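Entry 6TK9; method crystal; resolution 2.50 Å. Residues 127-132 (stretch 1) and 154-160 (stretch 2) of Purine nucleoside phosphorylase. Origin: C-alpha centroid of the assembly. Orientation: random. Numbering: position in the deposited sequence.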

# COMPACT_ATOMS: atom_id res chain seq x y z
N LEU A 127 -10.02 -13.32 18.59
CA LEU A 127 -11.36 -13.46 17.99
C LEU A 127 -11.25 -13.14 16.50
O LEU A 127 -10.62 -12.12 16.16
CB LEU A 127 -12.28 -12.48 18.71
CG LEU A 127 -13.70 -12.37 18.18
CD1 LEU A 127 -14.42 -13.69 18.34
CD2 LEU A 127 -14.45 -11.26 18.89
N HIS A 128 -11.82 -13.97 15.64
CA HIS A 128 -11.86 -13.74 14.17
C HIS A 128 -12.96 -12.71 13.89
O HIS A 128 -14.11 -12.96 14.31
CB HIS A 128 -12.13 -15.04 13.43
CG HIS A 128 -11.01 -16.02 13.46
ND1 HIS A 128 -10.91 -17.04 12.54
CD2 HIS A 128 -9.94 -16.15 14.29
CE1 HIS A 128 -9.82 -17.75 12.80
NE2 HIS A 128 -9.21 -17.22 13.88
N LEU A 129 -12.63 -11.62 13.19
CA LEU A 129 -13.60 -10.62 12.69
C LEU A 129 -13.88 -10.85 11.21
O LEU A 129 -14.98 -10.54 10.80
CB LEU A 129 -13.03 -9.23 12.91
CG LEU A 129 -12.89 -8.86 14.38
CD1 LEU A 129 -12.42 -7.41 14.52
CD2 LEU A 129 -14.21 -9.08 15.10
N ASP A 130 -12.90 -11.34 10.45
CA ASP A 130 -13.03 -11.60 8.99
C ASP A 130 -11.89 -12.50 8.52
O ASP A 130 -10.97 -12.80 9.32
CB ASP A 130 -13.03 -10.29 8.20
CG ASP A 130 -13.87 -10.29 6.95
OD1 ASP A 130 -14.51 -11.32 6.70
OD2 ASP A 130 -13.85 -9.27 6.23
N TYR A 131 -11.92 -12.92 7.26
CA TYR A 131 -10.94 -13.88 6.70
C TYR A 131 -10.49 -13.41 5.31
O TYR A 131 -11.21 -12.66 4.58
CB TYR A 131 -11.53 -15.31 6.65
CG TYR A 131 -12.54 -15.52 5.56
CD1 TYR A 131 -12.15 -15.69 4.24
CD2 TYR A 131 -13.89 -15.49 5.82
CE1 TYR A 131 -13.07 -15.80 3.21
CE2 TYR A 131 -14.83 -15.65 4.80
CZ TYR A 131 -14.42 -15.79 3.49
OH TYR A 131 -15.33 -15.92 2.48
N ILE A 132 -9.31 -13.87 4.95
CA ILE A 132 -8.72 -13.70 3.60
C ILE A 132 -8.36 -15.09 3.11
O ILE A 132 -7.70 -15.81 3.90
CB ILE A 132 -7.49 -12.78 3.65
CG1 ILE A 132 -7.88 -11.30 3.75
CG2 ILE A 132 -6.59 -13.05 2.45
CD1 ILE A 132 -6.70 -10.37 4.04
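Stretch 2, residues 154-160: VMFEAYD

A segment without regular secondary structure can still pack firmly against a β-strand if one large side chain does most of the reaching, and residues 154-160 of this purine nucleoside phosphorylase illustrate the principle. Stretch 1, residues 127-132, is part of a strand that extends beyond both of its ends. Its backbone is not uniformly extended: Leu 129, with phi/psi of -100/-32, departs from the β-region, whereas Asp 130, at -164/175, is almost fully stretched. In stretch 2 a type II β turn runs from Met 155 to Ala 158, with Phe 156 at -64/139 and Glu 157 at 56/38 in its central positions, and is closed by a weak hydrogen bond from Ala 158 N to Met 155 O at 3.3 Å. The chain then passes through Tyr 159 to Asp 160, which occupies the N-cap position of the helix that follows.

The backbones come nearest at Leu 129 and Tyr 159, whose CA atoms are 6.1 Å apart. No backbone hydrogen bond joins the two stretches, so the loop does not extend the sheet by pairing with this strand; side chains make the connection. The order of contacts is antiparallel in sense: Tyr 159 reaches His 128, while Met 155, earlier in the loop, meets Tyr 131, later in the strand.

Tyr 159 is the centre of the contact. Its CA-to-CB bond points toward the strand, and the CD2-CE2 side of the Tyr 159 ring lies against the strand backbone, with Tyr 159 CD2 3.7 Å from Leu 129 C and Tyr 159 CE2 3.6 Å from Asp 130 C. His 128 meets this ring in two ways. His 128 CB sits over one face, 3.5 Å from the centroid of the Tyr 159 ring, in a CH-π contact, while His 128 ND1 donates a hydrogen bond to Tyr 159 OH at 2.7 Å. The N-H...O angle of 164° makes this bond nearly straight, and the phenol oxygen lies near the plane of the imidazole.

Tyr 131 carries the contact back to the turn. Tyr 131 CE2 lies 4.0 Å from Ala 158 CB, which approaches the edge of the ring, and 3.5 Å from Met 155 CE. That methyl is closer still to the phenol oxygen, with Met 155 CE and Tyr 131 OH 3.1 Å apart. Phe 156 and Glu 157, at the turn's centre, direct their CA-to-CB bonds away from the strand and make no contact with it. The turn thus presents its two end residues to Tyr 131, and the residue just after it supplies the polar anchor.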

# COMPACT_ATOMS: atom_id res chain seq x y z
N VAL A 154 -23.18 -15.27 0.23
CA VAL A 154 -22.67 -13.97 0.74
C VAL A 154 -21.80 -14.26 1.96
O VAL A 154 -22.30 -14.88 2.88
CB VAL A 154 -23.87 -13.07 1.09
CG1 VAL A 154 -23.45 -11.81 1.82
CG2 VAL A 154 -24.69 -12.75 -0.15
N MET A 155 -20.58 -13.72 1.99
CA MET A 155 -19.57 -13.96 3.05
C MET A 155 -19.33 -12.70 3.89
O MET A 155 -18.44 -12.69 4.75
CB MET A 155 -18.28 -14.42 2.38
CG MET A 155 -18.45 -15.75 1.66
SD MET A 155 -19.12 -17.09 2.68
CE MET A 155 -17.80 -17.23 3.88
N PHE A 156 -20.16 -11.67 3.69
CA PHE A 156 -20.32 -10.55 4.65
C PHE A 156 -20.90 -11.11 5.95
O PHE A 156 -21.81 -11.97 5.89
CB PHE A 156 -21.24 -9.48 4.08
CG PHE A 156 -20.58 -8.50 3.15
CD1 PHE A 156 -19.47 -8.85 2.40
CD2 PHE A 156 -21.08 -7.21 3.02
CE1 PHE A 156 -18.90 -7.95 1.52
CE2 PHE A 156 -20.49 -6.30 2.16
CZ PHE A 156 -19.40 -6.67 1.40
N GLU A 157 -20.39 -10.64 7.09
CA GLU A 157 -20.84 -11.10 8.43
C GLU A 157 -20.67 -12.62 8.46
O GLU A 157 -21.55 -13.29 9.00
CB GLU A 157 -22.30 -10.69 8.69
CG GLU A 157 -22.48 -9.24 9.12
CD GLU A 157 -22.07 -8.21 8.07
OE1 GLU A 157 -22.73 -8.17 7.02
OE2 GLU A 157 -21.08 -7.45 8.31
N ALA A 158 -19.60 -13.14 7.86
CA ALA A 158 -19.28 -14.59 7.85
C ALA A 158 -19.13 -15.03 9.31
O ALA A 158 -19.77 -16.02 9.74
CB ALA A 158 -18.03 -14.86 7.05
N TYR A 159 -18.34 -14.27 10.07
CA TYR A 159 -18.24 -14.40 11.53
C TYR A 159 -19.46 -13.68 12.14
O TYR A 159 -19.61 -12.45 11.93
CB TYR A 159 -16.86 -13.92 11.95
CG TYR A 159 -15.71 -14.79 11.48
CD1 TYR A 159 -15.46 -16.03 12.06
CD2 TYR A 159 -14.83 -14.35 10.50
CE1 TYR A 159 -14.38 -16.80 11.67
CE2 TYR A 159 -13.74 -15.12 10.12
CZ TYR A 159 -13.52 -16.35 10.69
OH TYR A 159 -12.47 -17.12 10.32
N ASP A 160 -20.34 -14.46 12.80
CA ASP A 160 -21.62 -13.97 13.38
C ASP A 160 -21.33 -12.76 14.25
O ASP A 160 -20.48 -12.83 15.14
CB ASP A 160 -22.36 -15.02 14.21
CG ASP A 160 -23.74 -14.54 14.64
OD1 ASP A 160 -23.84 -13.98 15.76
OD2 ASP A 160 -24.72 -14.71 13.86